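Glycinin A3B4 subunit (Glycine max, PDB 2D5F) serves as an 11S seed storage globulin of soybean, a two-cupin subunit that assembles into hexamers and is probably a nitrogen and carbon reserve for the seedling. Local coordinates at residues Gly167-Glu172 and Asp232-Gln236. Residues are numbered along the deposited sequence; the frame is centred on the assembly and turned at random.
Sequences GNPDIE and DERKQ
Lys235 reaches over to Asp170 and forms the one direct salt bridge between 167-172 and 232-236. Its NZ lies 2.9 Å from Asp170 OD1, on the syn side but 32° out of the carboxylate plane. The lysine chain runs extended as far as CE and bends only at its last torsion (chi4 -54°), which turns NZ onto the acid. CE also rests against the same oxygen. The backbones also come close: Lys235 CA-H points at Asn168 O, with a CA to O distance of 3.4 Å and an angle of 170° at the hydrogen. One water donates to Asp232 O and accepts a weak bond from Lys235 N; its approach to Asn168 O is so short as to be doubtful. A second accepts from Asn168 N at 2.7 Å and gives a weak bond to Lys235 O. Asn168 CB packs on Asp232 O. The Gln236 side chain lies against Pro169; Gln236 CD is 3.6 Å from Pro169 CB, and the Gln236 amide sits beside the Asp170 backbone and Glu172. Glu172 OE1 is hydrogen-bonded to Tyr164 OH.

Both segments are loops at the edge of the N-terminal cupin barrel. The first follows strand 163-164 and the second leads into strand 237-239; both strands pair with 56-62. Asp232 shapes the second loop. Its OD1 accepts from Arg234 N at 2.8 Å, an Asx turn. The carboxylate meets the edge of the Arg234 guanidinium side-on: NE bonds to OD1, and NH2 to OD2 at 2.9 Å. An alanine in place of Asp232 would remove all three bonds, and the turn would probably slacken while the guanidinium lost its carboxylate mate. Arg234 NH2 also bonds to Asn469 O of a second subunit.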
loop_
_atom_site.group_PDB
_atom_site.type_symbol
_atom_site.label_atom_id
_atom_site.label_comp_id
_atom_site.label_asym_id
_atom_site.label_seq_id
_atom_site.Cartn_x
_atom_site.Cartn_y
_atom_site.Cartn_z
ATOM N N GLY B 167 -1.611 40.793 5.623
ATOM C CA GLY B 167 -1.839 41.802 4.610
ATOM C C GLY B 167 -3.294 42.093 4.300
ATOM O O GLY B 167 -4.209 41.556 4.926
ATOM N N ASN B 168 -3.492 42.978 3.332
ATOM C CA ASN B 168 -4.816 43.357 2.867
ATOM C C ASN B 168 -4.763 43.153 1.359
ATOM O O ASN B 168 -4.483 44.083 0.597
ATOM C CB ASN B 168 -5.104 44.817 3.190
ATOM C CG ASN B 168 -6.390 45.292 2.568
ATOM O OD1 ASN B 168 -7.397 44.583 2.592
ATOM N ND2 ASN B 168 -6.371 46.497 2.007
ATOM N N PRO B 169 -5.037 41.920 0.910
ATOM C CA PRO B 169 -5.006 41.577 -0.513
ATOM C C PRO B 169 -6.206 42.001 -1.330
ATOM O O PRO B 169 -7.264 42.308 -0.796
ATOM C CB PRO B 169 -4.878 40.062 -0.481
ATOM C CG PRO B 169 -5.800 39.708 0.673
ATOM C CD PRO B 169 -5.393 40.741 1.728
ATOM N N ASP B 170 -6.015 42.021 -2.642
ATOM C CA ASP B 170 -7.090 42.311 -3.577
ATOM C C ASP B 170 -7.464 40.910 -4.081
ATOM O O ASP B 170 -6.658 39.979 -3.977
ATOM C CB ASP B 170 -6.586 43.159 -4.746
ATOM C CG ASP B 170 -6.532 44.647 -4.419
ATOM O OD1 ASP B 170 -6.063 45.417 -5.281
ATOM O OD2 ASP B 170 -6.962 45.047 -3.314
ATOM N N ILE B 171 -8.670 40.753 -4.616
ATOM C CA ILE B 171 -9.107 39.455 -5.127
ATOM C C ILE B 171 -8.227 39.059 -6.310
ATOM O O ILE B 171 -7.996 39.863 -7.216
ATOM C CB ILE B 171 -10.573 39.512 -5.601
ATOM C CG1 ILE B 171 -11.474 39.969 -4.452
ATOM C CG2 ILE B 171 -11.019 38.134 -6.093
ATOM C CD1 ILE B 171 -11.524 39.001 -3.292
ATOM N N GLU B 172 -7.732 37.824 -6.307
ATOM C CA GLU B 172 -6.874 37.369 -7.396
ATOM C C GLU B 172 -7.673 36.681 -8.496
ATOM O O GLU B 172 -7.255 36.650 -9.654
ATOM C CB GLU B 172 -5.785 36.437 -6.853
ATOM C CG GLU B 172 -4.888 37.137 -5.855
ATOM C CD GLU B 172 -3.837 36.240 -5.235
ATOM O OE1 GLU B 172 -3.187 36.693 -4.275
ATOM O OE2 GLU B 172 -3.649 35.097 -5.702
ATOM N N ASP B 232 -2.820 48.675 6.108
ATOM C CA ASP B 232 -1.922 48.180 5.073
ATOM C C ASP B 232 -2.493 48.380 3.675
ATOM O O ASP B 232 -3.591 47.911 3.377
ATOM C CB ASP B 232 -1.656 46.693 5.301
ATOM C CG ASP B 232 -0.446 46.203 4.556
ATOM O OD1 ASP B 232 -0.126 46.790 3.502
ATOM O OD2 ASP B 232 0.177 45.227 5.024
ATOM N N GLU B 233 -1.740 49.057 2.814
ATOM C CA GLU B 233 -2.181 49.314 1.446
ATOM C C GLU B 233 -1.206 48.742 0.422
ATOM O O GLU B 233 -1.275 49.069 -0.759
ATOM C CB GLU B 233 -2.327 50.824 1.219
ATOM C CG GLU B 233 -3.190 51.528 2.259
ATOM C CD GLU B 233 -4.633 51.047 2.261
ATOM O OE1 GLU B 233 -5.368 51.369 3.219
ATOM O OE2 GLU B 233 -5.042 50.353 1.304
ATOM N N ARG B 234 -0.302 47.881 0.877
ATOM C CA ARG B 234 0.698 47.284 -0.002
ATOM C C ARG B 234 0.179 46.109 -0.837
ATOM O O ARG B 234 0.741 45.788 -1.887
ATOM C CB ARG B 234 1.896 46.819 0.828
ATOM C CG ARG B 234 2.570 47.917 1.641
ATOM C CD ARG B 234 3.615 47.322 2.569
ATOM N NE ARG B 234 3.002 46.421 3.541
ATOM C CZ ARG B 234 3.674 45.544 4.279
ATOM N NH1 ARG B 234 4.994 45.446 4.159
ATOM N NH2 ARG B 234 3.025 44.757 5.131
ATOM N N LYS B 235 -0.896 45.484 -0.363
ATOM C CA LYS B 235 -1.503 44.324 -1.016
ATOM C C LYS B 235 -0.672 43.064 -0.744
ATOM O O LYS B 235 0.284 43.119 0.033
ATOM C CB LYS B 235 -1.688 44.574 -2.520
ATOM C CG LYS B 235 -2.629 45.759 -2.794
ATOM C CD LYS B 235 -2.908 45.971 -4.276
ATOM C CE LYS B 235 -3.589 47.317 -4.522
ATOM N NZ LYS B 235 -4.818 47.504 -3.694
ATOM N N GLN B 236 -1.036 41.946 -1.378
ATOM C CA GLN B 236 -0.387 40.643 -1.155
ATOM C C GLN B 236 1.106 40.428 -1.434
ATOM O O GLN B 236 1.684 39.438 -0.976
ATOM C CB GLN B 236 -1.184 39.545 -1.870
ATOM C CG GLN B 236 -1.490 39.842 -3.315
ATOM C CD GLN B 236 -2.909 40.338 -3.509
ATOM O OE1 GLN B 236 -3.782 39.593 -3.960
ATOM N NE2 GLN B 236 -3.150 41.596 -3.159
HETATM O O HOH W 1 -3.491 46.418 0.612
HETATM O O HOH W 2 -1.363 44.207 2.308
#